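Local coordinates for fatty acid metabolism regulator protein (Bacillus subtilis, PDB 1VI0), which represses genes of fatty acid transport and beta-oxidation as a homodimeric TetR-family regulator, releasing DNA when long-chain acyl-CoA binds, at residues E147-V151 with R152-Q156. Numbering follows the deposited sequence.
With DCC (dodecyl-coa), chain C.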
# COMPACT_ATOMS: atom_id res chain seq x y z
N GLU A 147 -25.41 2.73 8.59
CA GLU A 147 -25.32 3.55 9.80
C GLU A 147 -24.13 3.14 10.62
O GLU A 147 -23.74 1.96 10.73
CB GLU A 147 -26.61 3.46 10.60
CG GLU A 147 -26.85 4.60 11.56
CD GLU A 147 -27.66 4.20 12.79
OE1 GLU A 147 -28.56 3.34 12.65
OE2 GLU A 147 -27.39 4.76 13.89
N GLY A 148 -23.45 4.11 11.22
CA GLY A 148 -22.30 3.80 12.07
C GLY A 148 -20.97 3.69 11.35
O GLY A 148 -19.92 3.53 12.00
N LEU A 149 -21.01 3.78 10.02
CA LEU A 149 -19.77 3.71 9.23
C LEU A 149 -18.93 4.98 9.46
O LEU A 149 -19.47 6.10 9.60
CB LEU A 149 -20.13 3.59 7.77
CG LEU A 149 -18.99 3.78 6.78
CD1 LEU A 149 -19.24 2.98 5.52
CD2 LEU A 149 -18.85 5.27 6.41
N ASP A 150 -17.65 4.79 9.71
CA ASP A 150 -16.69 5.86 9.91
C ASP A 150 -16.10 6.27 8.56
O ASP A 150 -15.45 5.44 7.88
CB ASP A 150 -15.56 5.46 10.86
CG ASP A 150 -14.62 6.62 11.14
OD1 ASP A 150 -13.57 6.75 10.47
OD2 ASP A 150 -14.99 7.50 11.98
N VAL A 151 -16.28 7.49 8.14
CA VAL A 151 -15.81 7.98 6.86
C VAL A 151 -14.33 7.78 6.64
O VAL A 151 -13.94 7.33 5.56
CB VAL A 151 -16.28 9.42 6.61
CG1 VAL A 151 -15.66 9.96 5.33
CG2 VAL A 151 -17.80 9.50 6.52
N ARG A 152 -13.45 8.30 7.48
CA ARG A 152 -12.00 8.07 7.29
C ARG A 152 -11.70 6.58 7.14
O ARG A 152 -10.96 6.22 6.20
CB ARG A 152 -11.24 8.62 8.53
CG ARG A 152 -11.29 10.19 8.44
CD ARG A 152 -10.65 10.81 9.67
NE ARG A 152 -11.29 10.41 10.92
CZ ARG A 152 -11.02 10.88 12.13
NH1 ARG A 152 -10.07 11.80 12.31
NH2 ARG A 152 -11.68 10.44 13.20
N LEU A 153 -12.20 5.71 7.98
CA LEU A 153 -11.89 4.27 7.85
C LEU A 153 -12.46 3.71 6.55
O LEU A 153 -11.74 2.91 5.91
CB LEU A 153 -12.35 3.47 9.02
CG LEU A 153 -11.62 3.53 10.35
CD1 LEU A 153 -12.42 2.66 11.35
CD2 LEU A 153 -10.20 2.94 10.16
N ALA A 154 -13.72 4.08 6.19
CA ALA A 154 -14.28 3.57 4.93
C ALA A 154 -13.43 4.06 3.73
O ALA A 154 -13.25 3.35 2.75
CB ALA A 154 -15.72 3.96 4.77
N ARG A 155 -13.02 5.35 3.76
CA ARG A 155 -12.11 5.83 2.72
C ARG A 155 -10.81 5.00 2.60
O ARG A 155 -10.30 4.76 1.52
CB ARG A 155 -11.71 7.28 3.04
CG ARG A 155 -10.63 7.83 2.12
CD ARG A 155 -9.61 8.60 3.01
NE ARG A 155 -10.35 9.70 3.69
CZ ARG A 155 -9.82 10.39 4.69
NH1 ARG A 155 -8.59 10.12 5.12
NH2 ARG A 155 -10.51 11.36 5.26
N GLN A 156 -10.25 4.66 3.75
CA GLN A 156 -8.98 3.86 3.80
C GLN A 156 -9.29 2.48 3.24
O GLN A 156 -8.44 1.92 2.52
CB GLN A 156 -8.53 3.88 5.26
CG GLN A 156 -7.94 5.29 5.51
CD GLN A 156 -7.85 5.62 7.00
OE1 GLN A 156 -7.70 4.78 7.89
NE2 GLN A 156 -7.76 6.94 7.27
C2 DCC C . -8.91 7.90 13.50
C4 DCC C . -7.69 8.99 11.96
C5 DCC C . -7.90 8.03 11.00
C6 DCC C . -8.66 6.91 11.42
C8 DCC C . -6.73 9.53 10.08
C10 DCC C . -3.52 8.35 -9.77
C11 DCC C . -2.84 8.47 -11.14
C12 DCC C . -1.69 9.47 -11.17
N9 DCC C . -6.92 9.95 11.38
N7 DCC C . -7.27 8.37 9.82
N3 DCC C . -8.19 8.99 13.22
N1 DCC C . -9.20 6.88 12.66
N6 DCC C . -8.89 5.89 10.59
C1' DCC C . -6.55 11.27 12.02
C2' DCC C . -5.13 11.75 11.68
O2' DCC C . -4.29 11.34 12.79
C3' DCC C . -5.31 13.30 11.77
O3' DCC C . -5.50 13.65 13.19
C4' DCC C . -6.72 13.44 11.08
O4' DCC C . -7.41 12.21 11.36
C5' DCC C . -6.58 13.76 9.61
O5' DCC C . -5.67 12.86 8.91
P1 DCC C . -6.03 12.18 7.51
O11 DCC C . -4.90 11.39 7.09
O12 DCC C . -7.43 11.49 7.65
O6 DCC C . -6.32 13.37 6.55
P2 DCC C . -5.11 14.17 6.14
O21 DCC C . -5.57 15.00 4.96
O22 DCC C . -4.52 14.82 7.32
O7 DCC C . -3.97 13.18 5.53
CPA DCC C . -4.11 12.79 4.09
CPB DCC C . -2.93 11.84 3.70
CP8 DCC C . -2.74 10.78 4.80
CP7 DCC C . -1.68 12.70 3.63
CP9 DCC C . -3.09 11.26 2.34
OP3 DCC C . -3.94 10.15 5.13
CP6 DCC C . -1.68 9.75 4.47
OP2 DCC C . -0.51 10.10 4.34
NP2 DCC C . -2.13 8.53 4.36
CP5 DCC C . -1.20 7.39 3.99
CP4 DCC C . -1.44 7.19 2.44
CP3 DCC C . -0.40 6.22 1.87
OP1 DCC C . 0.80 6.48 1.96
NP1 DCC C . -0.87 5.13 1.35
CP2 DCC C . -0.07 4.03 0.76
CP1 DCC C . -0.45 4.08 -0.69
S DCC C . -0.40 5.68 -1.52
P3 DCC C . -4.88 14.89 14.00
O31 DCC C . -3.50 15.09 13.55
O32 DCC C . -5.70 16.08 13.76
O33 DCC C . -4.98 14.41 15.43
CA1 DCC C . 1.35 5.78 -1.96
CA2 DCC C . 1.62 6.81 -3.11
OA1 DCC C . 2.19 5.07 -1.47
CA3 DCC C . 1.30 6.24 -4.50
CA4 DCC C . 0.31 6.93 -5.36
CA5 DCC C . -1.04 6.26 -5.45
CA6 DCC C . -1.70 6.34 -6.81
CA7 DCC C . -2.91 7.25 -6.90
CA8 DCC C . -4.03 6.86 -7.80
CA9 DCC C . -3.74 6.90 -9.30
O HOH W 1 -14.23 9.62 10.21
O HOH W 2 -13.88 8.97 13.71
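The guanidinium of Arg152 is joined at its edge, through water, to the carboxylate of Asp150, while one face lies over the N3 side of the dodecyl-CoA adenine, N3 being 3.4 Å from the guanidinium plane and toward its rim. One water, in that plane, accepts from Arg152 NH2 and donates to Asp150 OD2; another accepts from Arg152 N and NE and donates weakly to OD2. A bend at chi3 (-59°) folds the arginine over the base, and NH1 makes a weak bond to ribose O4'. With an alanine in place of Arg152, the purine is likely to lose its cover near N3, and Asp150 OD2 the water bridge to NH2. The Arg155 guanidinium has CA of Arg152 over one face and phosphate oxygen O12 at its edge, 3.1 Å from NH1. Gln156 grips the adenine with two bonds, NE2 to N7 and N6 to OE1. Asp150 is the N-cap: with CG anti to its backbone N (chi1 -175°), OD1 receives Leu153 N through its anti lone pair at 3.0 Å. Leu149 CD1 packs on Ala154 CB (3.7 Å). This first turn of helix 151-171 lines the adenine end of the acyl-CoA pocket, against helix 115-141, where Asp133 salt-bridges Arg155 NE; Leu153 packs on Ser184 and Gln156 on Thr168, both of the second subunit.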